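Local coordinates for protein phage terminase large subunit (Thermus phage P7426, PDB 7KS4) that probably powers DNA translocation into empty capsids as the ATPase domain of a phage packaging motor, whose endonuclease domain is absent from this construct, at residues E17-K22 with V89-E94; L111-D116 with V127-F132; D154-I159 with L188-E193; I182-G187 with R250-A255. All coordinates share one frame; numbering follows the deposited sequence.

Interaction 1: E17-K22 with V89-E94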
# COMPACT_ATOMS: atom_id res chain seq x y z
N GLU A 17 12.37 -7.69 11.50
CA GLU A 17 13.79 -7.75 11.77
C GLU A 17 14.56 -8.36 10.60
O GLU A 17 15.66 -7.90 10.26
CB GLU A 17 14.02 -8.55 13.05
CG GLU A 17 15.43 -8.53 13.57
CD GLU A 17 15.76 -7.29 14.37
OE1 GLU A 17 15.08 -6.25 14.18
OE2 GLU A 17 16.68 -7.35 15.21
N LEU A 18 14.00 -9.40 9.97
CA LEU A 18 14.61 -9.92 8.75
C LEU A 18 14.69 -8.85 7.67
O LEU A 18 15.68 -8.76 6.95
CB LEU A 18 13.81 -11.13 8.23
CG LEU A 18 13.94 -12.45 8.98
CD1 LEU A 18 12.98 -13.50 8.40
CD2 LEU A 18 15.37 -12.96 8.93
N LEU A 19 13.67 -8.01 7.56
CA LEU A 19 13.68 -7.00 6.51
C LEU A 19 14.60 -5.82 6.80
O LEU A 19 14.81 -4.99 5.91
CB LEU A 19 12.26 -6.47 6.28
CG LEU A 19 11.39 -7.31 5.34
CD1 LEU A 19 9.99 -6.75 5.33
CD2 LEU A 19 11.98 -7.32 3.95
N GLY A 20 15.16 -5.72 8.01
CA GLY A 20 15.83 -4.50 8.38
C GLY A 20 14.87 -3.34 8.52
O GLY A 20 15.25 -2.19 8.29
N TYR A 21 13.64 -3.63 8.91
CA TYR A 21 12.55 -2.66 8.92
C TYR A 21 12.12 -2.39 10.35
O TYR A 21 11.86 -3.33 11.12
CB TYR A 21 11.38 -3.21 8.10
CG TYR A 21 10.10 -2.40 8.09
CD1 TYR A 21 10.08 -1.09 7.61
CD2 TYR A 21 8.90 -2.96 8.50
CE1 TYR A 21 8.90 -0.36 7.58
CE2 TYR A 21 7.71 -2.23 8.46
CZ TYR A 21 7.72 -0.94 8.00
OH TYR A 21 6.55 -0.21 7.95
N LYS A 22 12.06 -1.11 10.72
CA LYS A 22 11.66 -0.68 12.06
C LYS A 22 10.51 0.30 11.94
O LYS A 22 10.72 1.52 11.91
CB LYS A 22 12.84 -0.07 12.82
CG LYS A 22 13.92 -1.09 13.24
CD LYS A 22 15.21 -0.98 12.42
CE LYS A 22 16.29 -1.95 12.91
NZ LYS A 22 17.07 -2.61 11.80
N VAL A 89 12.69 -8.20 -1.73
CA VAL A 89 12.45 -9.59 -2.09
C VAL A 89 13.75 -10.25 -2.53
O VAL A 89 14.04 -11.40 -2.16
CB VAL A 89 11.38 -9.67 -3.19
CG1 VAL A 89 11.41 -11.01 -3.92
CG2 VAL A 89 9.99 -9.42 -2.61
N GLU A 90 14.56 -9.56 -3.34
CA GLU A 90 15.80 -10.16 -3.80
C GLU A 90 16.78 -10.38 -2.66
O GLU A 90 17.53 -11.36 -2.66
CB GLU A 90 16.41 -9.30 -4.91
CG GLU A 90 15.71 -9.52 -6.25
CD GLU A 90 16.24 -8.65 -7.37
OE1 GLU A 90 17.10 -7.78 -7.11
OE2 GLU A 90 15.78 -8.85 -8.51
N ARG A 91 16.77 -9.49 -1.66
CA ARG A 91 17.62 -9.68 -0.49
C ARG A 91 17.08 -10.78 0.42
O ARG A 91 17.82 -11.68 0.84
CB ARG A 91 17.73 -8.36 0.28
CG ARG A 91 18.37 -8.50 1.65
CD ARG A 91 18.80 -7.15 2.19
NE ARG A 91 17.70 -6.19 2.22
CZ ARG A 91 16.82 -6.08 3.21
NH1 ARG A 91 15.85 -5.18 3.14
NH2 ARG A 91 16.90 -6.88 4.27
N LEU A 92 15.78 -10.72 0.74
CA LEU A 92 15.21 -11.67 1.68
C LEU A 92 15.29 -13.10 1.17
O LEU A 92 15.38 -14.04 1.97
CB LEU A 92 13.75 -11.31 1.97
CG LEU A 92 13.28 -11.65 3.37
CD1 LEU A 92 13.95 -10.73 4.38
CD2 LEU A 92 11.75 -11.56 3.45
N ALA A 93 15.23 -13.30 -0.15
CA ALA A 93 15.28 -14.64 -0.70
C ALA A 93 16.53 -15.39 -0.26
O ALA A 93 16.51 -16.63 -0.23
CB ALA A 93 15.21 -14.59 -2.23
N GLU A 94 17.60 -14.67 0.10
CA GLU A 94 18.81 -15.33 0.57
C GLU A 94 18.52 -16.28 1.72
O GLU A 94 19.10 -17.36 1.80
CB GLU A 94 19.85 -14.30 0.99
CG GLU A 94 21.08 -14.90 1.66
CD GLU A 94 21.88 -15.78 0.73
OE1 GLU A 94 21.79 -15.56 -0.50
OE2 GLU A 94 22.61 -16.67 1.22

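Interaction 2: L111-D116 with V127-F132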
# COMPACT_ATOMS: atom_id res chain seq x y z
N LEU A 111 8.54 -12.22 -9.74
CA LEU A 111 8.12 -13.59 -9.47
C LEU A 111 8.98 -14.18 -8.36
O LEU A 111 10.21 -14.05 -8.38
CB LEU A 111 8.24 -14.47 -10.72
CG LEU A 111 7.43 -14.01 -11.93
CD1 LEU A 111 7.70 -14.92 -13.11
CD2 LEU A 111 5.95 -13.97 -11.62
N VAL A 112 8.34 -14.82 -7.39
CA VAL A 112 9.05 -15.57 -6.35
C VAL A 112 8.66 -17.03 -6.52
O VAL A 112 7.55 -17.44 -6.15
CB VAL A 112 8.72 -15.06 -4.94
CG1 VAL A 112 9.53 -15.83 -3.92
CG2 VAL A 112 9.01 -13.57 -4.83
N HIS A 113 9.56 -17.82 -7.08
CA HIS A 113 9.30 -19.24 -7.28
C HIS A 113 9.61 -20.00 -6.00
O HIS A 113 10.67 -19.82 -5.40
CB HIS A 113 10.16 -19.78 -8.43
CG HIS A 113 9.94 -19.08 -9.73
ND1 HIS A 113 8.75 -19.15 -10.42
CD2 HIS A 113 10.76 -18.31 -10.48
CE1 HIS A 113 8.84 -18.44 -11.53
NE2 HIS A 113 10.06 -17.92 -11.59
N HIS A 114 8.68 -20.86 -5.59
CA HIS A 114 8.82 -21.68 -4.39
C HIS A 114 9.02 -23.14 -4.79
O HIS A 114 8.26 -23.66 -5.62
CB HIS A 114 7.59 -21.56 -3.49
CG HIS A 114 7.44 -20.21 -2.86
ND1 HIS A 114 7.92 -19.92 -1.60
CD2 HIS A 114 6.89 -19.06 -3.33
CE1 HIS A 114 7.66 -18.66 -1.31
NE2 HIS A 114 7.04 -18.12 -2.35
N TYR A 115 10.01 -23.78 -4.20
CA TYR A 115 10.40 -25.14 -4.57
C TYR A 115 10.12 -26.11 -3.43
O TYR A 115 9.80 -25.71 -2.30
CB TYR A 115 11.88 -25.18 -4.96
CG TYR A 115 12.15 -24.44 -6.25
CD1 TYR A 115 12.31 -25.13 -7.44
CD2 TYR A 115 12.22 -23.05 -6.28
CE1 TYR A 115 12.54 -24.47 -8.62
CE2 TYR A 115 12.45 -22.38 -7.46
CZ TYR A 115 12.61 -23.09 -8.63
OH TYR A 115 12.84 -22.43 -9.82
N ASP A 116 10.24 -27.40 -3.74
CA ASP A 116 9.99 -28.48 -2.79
C ASP A 116 11.22 -28.85 -1.98
O ASP A 116 11.18 -29.81 -1.21
CB ASP A 116 9.47 -29.71 -3.54
CG ASP A 116 10.55 -30.42 -4.35
OD1 ASP A 116 11.57 -29.79 -4.71
OD2 ASP A 116 10.37 -31.62 -4.63
N VAL A 127 7.00 -25.63 -6.89
CA VAL A 127 5.70 -25.98 -6.34
C VAL A 127 4.70 -24.85 -6.48
O VAL A 127 3.51 -25.10 -6.67
CB VAL A 127 5.82 -26.41 -4.87
CG1 VAL A 127 4.45 -26.73 -4.28
CG2 VAL A 127 6.74 -27.59 -4.73
N ALA A 128 5.15 -23.60 -6.39
CA ALA A 128 4.25 -22.46 -6.45
C ALA A 128 5.07 -21.25 -6.86
O ALA A 128 6.28 -21.21 -6.68
CB ALA A 128 3.57 -22.24 -5.10
N THR A 129 4.38 -20.27 -7.42
CA THR A 129 5.00 -19.01 -7.83
C THR A 129 4.11 -17.86 -7.36
O THR A 129 2.96 -17.75 -7.77
CB THR A 129 5.20 -18.96 -9.35
OG1 THR A 129 6.14 -19.97 -9.73
CG2 THR A 129 5.74 -17.60 -9.79
N SER A 130 4.66 -17.04 -6.47
CA SER A 130 4.04 -15.77 -6.10
C SER A 130 4.40 -14.72 -7.14
O SER A 130 5.49 -14.74 -7.71
CB SER A 130 4.51 -15.34 -4.72
OG SER A 130 4.36 -16.39 -3.79
N GLU A 131 3.48 -13.78 -7.37
CA GLU A 131 3.64 -12.80 -8.43
C GLU A 131 3.20 -11.42 -7.94
O GLU A 131 2.15 -11.28 -7.31
CB GLU A 131 2.82 -13.17 -9.67
CG GLU A 131 2.98 -12.20 -10.81
CD GLU A 131 2.37 -12.71 -12.10
OE1 GLU A 131 1.80 -13.82 -12.10
OE2 GLU A 131 2.45 -11.99 -13.11
N PHE A 132 4.01 -10.41 -8.26
CA PHE A 132 3.72 -9.03 -7.90
C PHE A 132 4.00 -8.14 -9.10
O PHE A 132 5.09 -8.21 -9.67
CB PHE A 132 4.56 -8.59 -6.69
CG PHE A 132 4.24 -7.20 -6.19
CD1 PHE A 132 3.02 -6.93 -5.60
CD2 PHE A 132 5.19 -6.19 -6.27
CE1 PHE A 132 2.73 -5.66 -5.12
CE2 PHE A 132 4.91 -4.92 -5.79
CZ PHE A 132 3.68 -4.65 -5.21

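Interaction 3: D154-I159 with L188-E193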
# COMPACT_ATOMS: atom_id res chain seq x y z
N ASP A 154 -1.60 3.23 -4.62
CA ASP A 154 -0.75 4.34 -4.19
C ASP A 154 -1.28 5.63 -4.80
O ASP A 154 -1.72 5.65 -5.95
CB ASP A 154 0.70 4.10 -4.62
CG ASP A 154 1.67 5.06 -3.96
OD1 ASP A 154 1.36 5.59 -2.88
OD2 ASP A 154 2.75 5.28 -4.54
N GLU A 155 -1.24 6.70 -4.02
CA GLU A 155 -1.91 7.96 -4.37
C GLU A 155 -3.30 7.69 -4.94
O GLU A 155 -3.69 8.17 -6.01
CB GLU A 155 -1.05 8.79 -5.33
CG GLU A 155 -0.05 9.69 -4.59
CD GLU A 155 -0.73 10.63 -3.59
OE1 GLU A 155 -1.48 11.54 -4.02
OE2 GLU A 155 -0.55 10.44 -2.37
N ALA A 156 -4.06 6.91 -4.17
CA ALA A 156 -5.37 6.45 -4.59
C ALA A 156 -6.33 7.60 -4.89
O ALA A 156 -7.19 7.47 -5.76
CB ALA A 156 -5.96 5.55 -3.51
N ALA A 157 -6.23 8.71 -4.15
CA ALA A 157 -7.18 9.80 -4.37
C ALA A 157 -7.03 10.41 -5.76
O ALA A 157 -7.94 11.11 -6.21
CB ALA A 157 -7.00 10.88 -3.30
N MET A 158 -5.92 10.15 -6.44
CA MET A 158 -5.71 10.59 -7.81
C MET A 158 -6.06 9.51 -8.83
O MET A 158 -5.94 9.76 -10.03
CB MET A 158 -4.25 11.03 -7.99
CG MET A 158 -3.93 12.34 -7.30
SD MET A 158 -4.81 13.73 -8.06
CE MET A 158 -3.88 13.95 -9.58
N ILE A 159 -6.50 8.34 -8.39
CA ILE A 159 -6.90 7.26 -9.29
C ILE A 159 -8.41 7.35 -9.49
O ILE A 159 -9.14 7.44 -8.50
CB ILE A 159 -6.50 5.88 -8.73
CG1 ILE A 159 -4.97 5.76 -8.66
CG2 ILE A 159 -7.09 4.76 -9.57
CD1 ILE A 159 -4.48 4.51 -7.96
N LEU A 188 -13.12 15.79 -1.61
CA LEU A 188 -14.20 14.90 -1.19
C LEU A 188 -14.62 14.04 -2.38
O LEU A 188 -15.64 14.26 -3.04
CB LEU A 188 -15.36 15.71 -0.64
CG LEU A 188 -14.95 16.70 0.45
CD1 LEU A 188 -16.16 17.50 0.91
CD2 LEU A 188 -14.30 15.99 1.64
N ASN A 189 -13.79 13.02 -2.64
CA ASN A 189 -14.03 12.07 -3.72
C ASN A 189 -14.12 10.66 -3.15
O ASN A 189 -14.34 10.49 -1.95
CB ASN A 189 -12.93 12.18 -4.78
CG ASN A 189 -11.56 11.77 -4.25
OD1 ASN A 189 -11.41 11.33 -3.11
ND2 ASN A 189 -10.55 11.92 -5.09
N TRP A 190 -13.96 9.64 -4.00
CA TRP A 190 -14.17 8.27 -3.53
C TRP A 190 -13.22 7.90 -2.41
O TRP A 190 -13.59 7.13 -1.52
CB TRP A 190 -14.04 7.29 -4.70
CG TRP A 190 -12.63 7.01 -5.11
CD1 TRP A 190 -11.87 7.74 -5.98
CD2 TRP A 190 -11.82 5.91 -4.69
NE1 TRP A 190 -10.63 7.16 -6.12
CE2 TRP A 190 -10.58 6.03 -5.34
CE3 TRP A 190 -12.03 4.83 -3.83
CZ2 TRP A 190 -9.54 5.12 -5.15
CZ3 TRP A 190 -11.00 3.91 -3.65
CH2 TRP A 190 -9.77 4.07 -4.31
N PHE A 191 -11.99 8.44 -2.41
CA PHE A 191 -11.04 8.11 -1.36
C PHE A 191 -11.51 8.62 -0.01
O PHE A 191 -11.33 7.95 1.02
CB PHE A 191 -9.67 8.68 -1.70
CG PHE A 191 -8.63 8.46 -0.64
CD1 PHE A 191 -7.99 7.24 -0.52
CD2 PHE A 191 -8.26 9.49 0.21
CE1 PHE A 191 -7.03 7.04 0.45
CE2 PHE A 191 -7.30 9.30 1.19
CZ PHE A 191 -6.68 8.07 1.30
N TYR A 192 -12.14 9.80 0.01
CA TYR A 192 -12.75 10.32 1.23
C TYR A 192 -13.85 9.39 1.73
O TYR A 192 -13.94 9.12 2.93
CB TYR A 192 -13.30 11.71 0.96
CG TYR A 192 -14.30 12.19 1.98
CD1 TYR A 192 -13.90 12.47 3.29
CD2 TYR A 192 -15.63 12.37 1.65
CE1 TYR A 192 -14.82 12.91 4.24
CE2 TYR A 192 -16.55 12.80 2.58
CZ TYR A 192 -16.14 13.08 3.87
OH TYR A 192 -17.07 13.51 4.79
N GLU A 193 -14.70 8.92 0.82
CA GLU A 193 -15.77 8.01 1.22
C GLU A 193 -15.21 6.74 1.84
O GLU A 193 -15.67 6.30 2.91
CB GLU A 193 -16.64 7.68 0.01
CG GLU A 193 -17.23 8.91 -0.61
CD GLU A 193 -17.92 8.65 -1.91
OE1 GLU A 193 -17.75 7.54 -2.48
OE2 GLU A 193 -18.63 9.56 -2.36

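Interaction 4: I182-G187 with R250-A255. With SO4 (sulfate ion), chain H.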
# COMPACT_ATOMS: atom_id res chain seq x y z
N ILE A 182 -3.92 3.88 -0.09
CA ILE A 182 -3.08 4.89 0.56
C ILE A 182 -3.00 6.11 -0.33
O ILE A 182 -2.87 5.99 -1.55
CB ILE A 182 -1.67 4.34 0.89
CG1 ILE A 182 -0.94 3.92 -0.38
CG2 ILE A 182 -1.79 3.15 1.82
CD1 ILE A 182 0.45 3.32 -0.14
N SER A 183 -3.08 7.29 0.27
CA SER A 183 -3.01 8.51 -0.52
C SER A 183 -2.86 9.73 0.37
O SER A 183 -3.28 9.72 1.53
CB SER A 183 -4.27 8.68 -1.39
OG SER A 183 -4.08 9.66 -2.39
N THR A 184 -2.28 10.78 -0.18
CA THR A 184 -2.62 12.09 0.33
C THR A 184 -3.98 12.49 -0.23
O THR A 184 -4.32 12.09 -1.35
CB THR A 184 -1.57 13.13 -0.08
OG1 THR A 184 -1.56 13.25 -1.50
CG2 THR A 184 -0.19 12.72 0.41
N PRO A 185 -4.80 13.21 0.53
CA PRO A 185 -6.18 13.43 0.09
C PRO A 185 -6.27 14.44 -1.05
O PRO A 185 -5.43 15.33 -1.20
CB PRO A 185 -6.87 13.96 1.35
CG PRO A 185 -5.78 14.57 2.16
CD PRO A 185 -4.55 13.74 1.88
N LYS A 186 -7.33 14.30 -1.84
CA LYS A 186 -7.57 15.18 -2.99
C LYS A 186 -9.03 15.61 -3.01
O LYS A 186 -9.73 15.50 -4.02
CB LYS A 186 -7.16 14.48 -4.28
CG LYS A 186 -6.00 15.14 -4.99
CD LYS A 186 -4.69 14.89 -4.28
CE LYS A 186 -3.52 15.45 -5.05
NZ LYS A 186 -2.24 15.20 -4.36
N GLY A 187 -9.50 16.11 -1.88
CA GLY A 187 -10.87 16.57 -1.79
C GLY A 187 -11.84 15.47 -1.42
O GLY A 187 -11.48 14.37 -0.98
N ARG A 250 -2.60 22.16 3.43
CA ARG A 250 -3.54 21.39 4.24
C ARG A 250 -3.69 19.96 3.73
O ARG A 250 -3.92 19.05 4.53
CB ARG A 250 -4.90 22.09 4.26
CG ARG A 250 -4.93 23.40 5.03
CD ARG A 250 -6.33 24.01 5.05
NE ARG A 250 -6.38 25.21 5.88
CZ ARG A 250 -6.60 25.22 7.19
NH1 ARG A 250 -6.81 24.09 7.85
NH2 ARG A 250 -6.61 26.37 7.85
N GLN A 251 -3.58 19.75 2.42
CA GLN A 251 -3.74 18.40 1.88
C GLN A 251 -2.46 17.59 1.99
O GLN A 251 -2.47 16.47 2.50
CB GLN A 251 -4.16 18.45 0.41
CG GLN A 251 -5.60 18.80 0.18
CD GLN A 251 -6.05 18.43 -1.22
OE1 GLN A 251 -5.22 18.27 -2.13
NE2 GLN A 251 -7.35 18.28 -1.40
N GLU A 252 -1.35 18.13 1.46
CA GLU A 252 -0.15 17.32 1.31
C GLU A 252 0.53 17.07 2.65
O GLU A 252 1.12 16.00 2.85
CB GLU A 252 0.82 18.00 0.35
CG GLU A 252 0.25 18.24 -1.04
CD GLU A 252 -0.27 16.97 -1.70
OE1 GLU A 252 -1.36 17.03 -2.31
OE2 GLU A 252 0.40 15.92 -1.59
N TYR A 253 0.46 18.03 3.57
CA TYR A 253 1.05 17.88 4.89
C TYR A 253 0.02 17.69 5.99
O TYR A 253 0.20 16.82 6.85
CB TYR A 253 1.91 19.10 5.22
CG TYR A 253 3.02 19.29 4.22
CD1 TYR A 253 4.02 18.34 4.09
CD2 TYR A 253 3.08 20.42 3.42
CE1 TYR A 253 5.04 18.50 3.18
CE2 TYR A 253 4.10 20.59 2.50
CZ TYR A 253 5.08 19.63 2.39
OH TYR A 253 6.10 19.79 1.48
N GLY A 254 -1.07 18.46 5.97
CA GLY A 254 -2.12 18.25 6.95
C GLY A 254 -2.93 16.99 6.73
O GLY A 254 -3.57 16.51 7.67
N ALA A 255 -2.90 16.44 5.52
CA ALA A 255 -3.73 15.29 5.17
C ALA A 255 -5.21 15.61 5.38
O ALA A 255 -6.01 14.76 5.78
CB ALA A 255 -3.33 14.04 5.96
S SO4 H . 8.58 18.80 -1.89
O1 SO4 H . 9.48 19.95 -1.87
O2 SO4 H . 9.36 17.57 -1.77
O3 SO4 H . 7.85 18.79 -3.16
O4 SO4 H . 7.64 18.87 -0.78

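Interaction 1: E17-K22 with V89-E94
Arg91 of helix 75-92 reaches across to the carbonyl of Leu19, at the C-terminal end of helix 13-19, where a Schellman motif ends the helix. Gly20 takes positive phi there, and its N bonds back to Glu17 O at 3.2 Å. Leu19 O meets the edge of the guanidinium and takes bonds from both terminal nitrogens. The stronger comes from Arg91 NH1, 3.0 Å from Leu19 O with an N-H...O angle of 149°; this donor stands above the carbonyl plane. The second, from Arg91 NH2 to Leu19 O at 3.3 Å, is weak. The chain bends at chi3 (55°), which places NE, the third nitrogen of the group; NE is held by Glu87 one turn back on the same helix, a salt bridge that helps fix the guanidinium. A positive group at the C-terminal end of helix 13-19 would probably be favoured by the helix dipole. Beyond the turn, the segment runs into the nucleotide pocket of this P-loop ATPase domain: Tyr21 OH bonds to His31 NE2, and Lys22 O accepts from the adenine amino group of ADP. Beside the polar contact, Leu19 and Leu92 cross at about a right angle, with Leu19 CD2 4.0 Å from Leu92 CD1. That same methyl, Leu92 CD1, also lies 3.9 Å from Leu18 CB.

Interaction 2: L111-D116 with V127-F132
Val112 and Ser130 form a hydrogen-bonded pair in an antiparallel beta hairpin, whose strands 111-115 and 127-132 run at 165° to each other. Their backbones exchange two bonds, Val112 N to Ser130 O at 2.9 Å and Ser130 N to Val112 O at 2.9 Å. Further along, His114 N gives to Ala128 O at 2.7 Å. A classic beta bulge follows, in which Val127 and Ala128 together face His114: its carbonyl O accepts from Val127 N at 2.7 Å and from Ala128 N at 3.2 Å.

Among the side chains, His113 ND1 and Thr129 OG1 are hydrogen-bonded at 2.8 Å. The hydroxyl lies in the plane of the imidazole, at its edge, and the two side chains run side by side. On the other face of the sheet, His114 NE2 and Ser130 OG both bond to Leu60 O at the end of helix 48-62, while Ser130 OG also takes the N-H of Gly65.

Apolar contacts lie at the two ends. Leu111 CD2 packs on Glu131 CG at 3.6 Å, alongside a chain whose carboxylate is paired with Arg109 and Arg133, and Val127 CG2 touches Asp116 CB at 3.7 Å.

With ND1 on Thr129 and NE2 on Gln102 of the next strand, the His113 ring is held at both nitrogens, which should restrain its rotation.

Interaction 3: D154-I159 with L188-E193
Trp190 NE1 donates to Ile159 O at 2.8 Å, approaching nearly along the C=O axis, although the oxygen sits 24° out of the indole plane. The N-H...O angle is 143°. Chi1 of 77° sets Trp190 CG between its own backbone N and carbonyl carbon, and from there the indole extends to the 3-10 turn 156-158. The benzene half of the ring also meets this turn, with Trp190 CZ2 3.4 Å from Ala156 O and close to Ala156 CB. Around the rest of the indole stand Phe161, Trp164 and Phe194, the last meeting it edge-to-face.

The turn follows directly on the Walker B strand of the P-loop ATPase fold. Asp154 binds magnesium in other structures of this protein, and Glu155 is the predicted catalytic residue of ATP hydrolysis; neither touches segment 188-193, but the alanines right after them do. Asp154 OD2 is held by Gln77.

Asn189, the N-cap of helix 190-197, uses both ends of its amide. Its OD1 accepts from Phe191 N at 3.0 Å, a weak capping bond, while its ND2 gives a weak bond to Ala157 O at 3.0 Å. One planar group thereby joins the start of the helix to the turn.

The side chain of Phe191 touches Val39 and Cys41 of strand 37-42 and Ser183 of strand 178-183. Its CB packs on Ala157 CB at 3.8 Å, and its CD1 lies 4.0 Å from Ala156 CB.

Interaction 4: I182-G187 with R250-A255
The loop leaving strand 178-183, beside the ATPase site, carries Thr184, Pro185 and Lys186 against the end of helix 246-252; its place next to the Walker B strand is consistent with the coupling motif of terminase ATPases. A salt bridge leads the contact: Lys186 NZ donates to Glu252 OE1 at 2.9 Å, meeting the oxygen on its syn side, 18° out of the carboxylate plane. The bend of Glu252 at chi2 (-56°) brings its carboxylate back to the loop, where OE2 lies 3.3 Å from Thr184 OG1. The proline ring packs on the turn after the helix, with Pro185 CG 3.4 Å from Ala255 C. The amide of Gln251 lies against the loop backbone, but its orientation is doubtful: as modelled, two acceptors, Gln251 OE1 and Pro185 O, lie 3.1 Å apart, as do two donors, Gln251 NE2 and Gly187 N. Tyr253 OH bonds weakly to a sulfate, probably from the crystallisation liquor.

Glu155 OE2 accepts from Thr184 N, and both Lys186 and Glu252 have long, weak ion pairs, with Glu155 and with Arg44 of the nucleotide pocket respectively. The Lys186-Glu252 bridge therefore probably belongs to a charge network bordering the active site.

In the fold
From the N terminus, interaction 1 comes first: it joins the end of helix 13-19 to that of helix 75-92, closing a loop that contains the P-loop region and strands 37-42 and 67-72. Interaction 2 follows in series, a short closure between neighbouring strands near one edge of the sheet; the two touch where Val89 CG1 packs on Val112 CG2 at 3.6 Å. Interactions 3 and 4 lie on the opposite side of the chain's centre, and their segments alternate along the chain. Loops after adjacent strands 150-153 and 178-183 are thus tied to helices 190-197 and 246-252, and to each other where Ala157 N meets Ser183 OG at 2.9 Å.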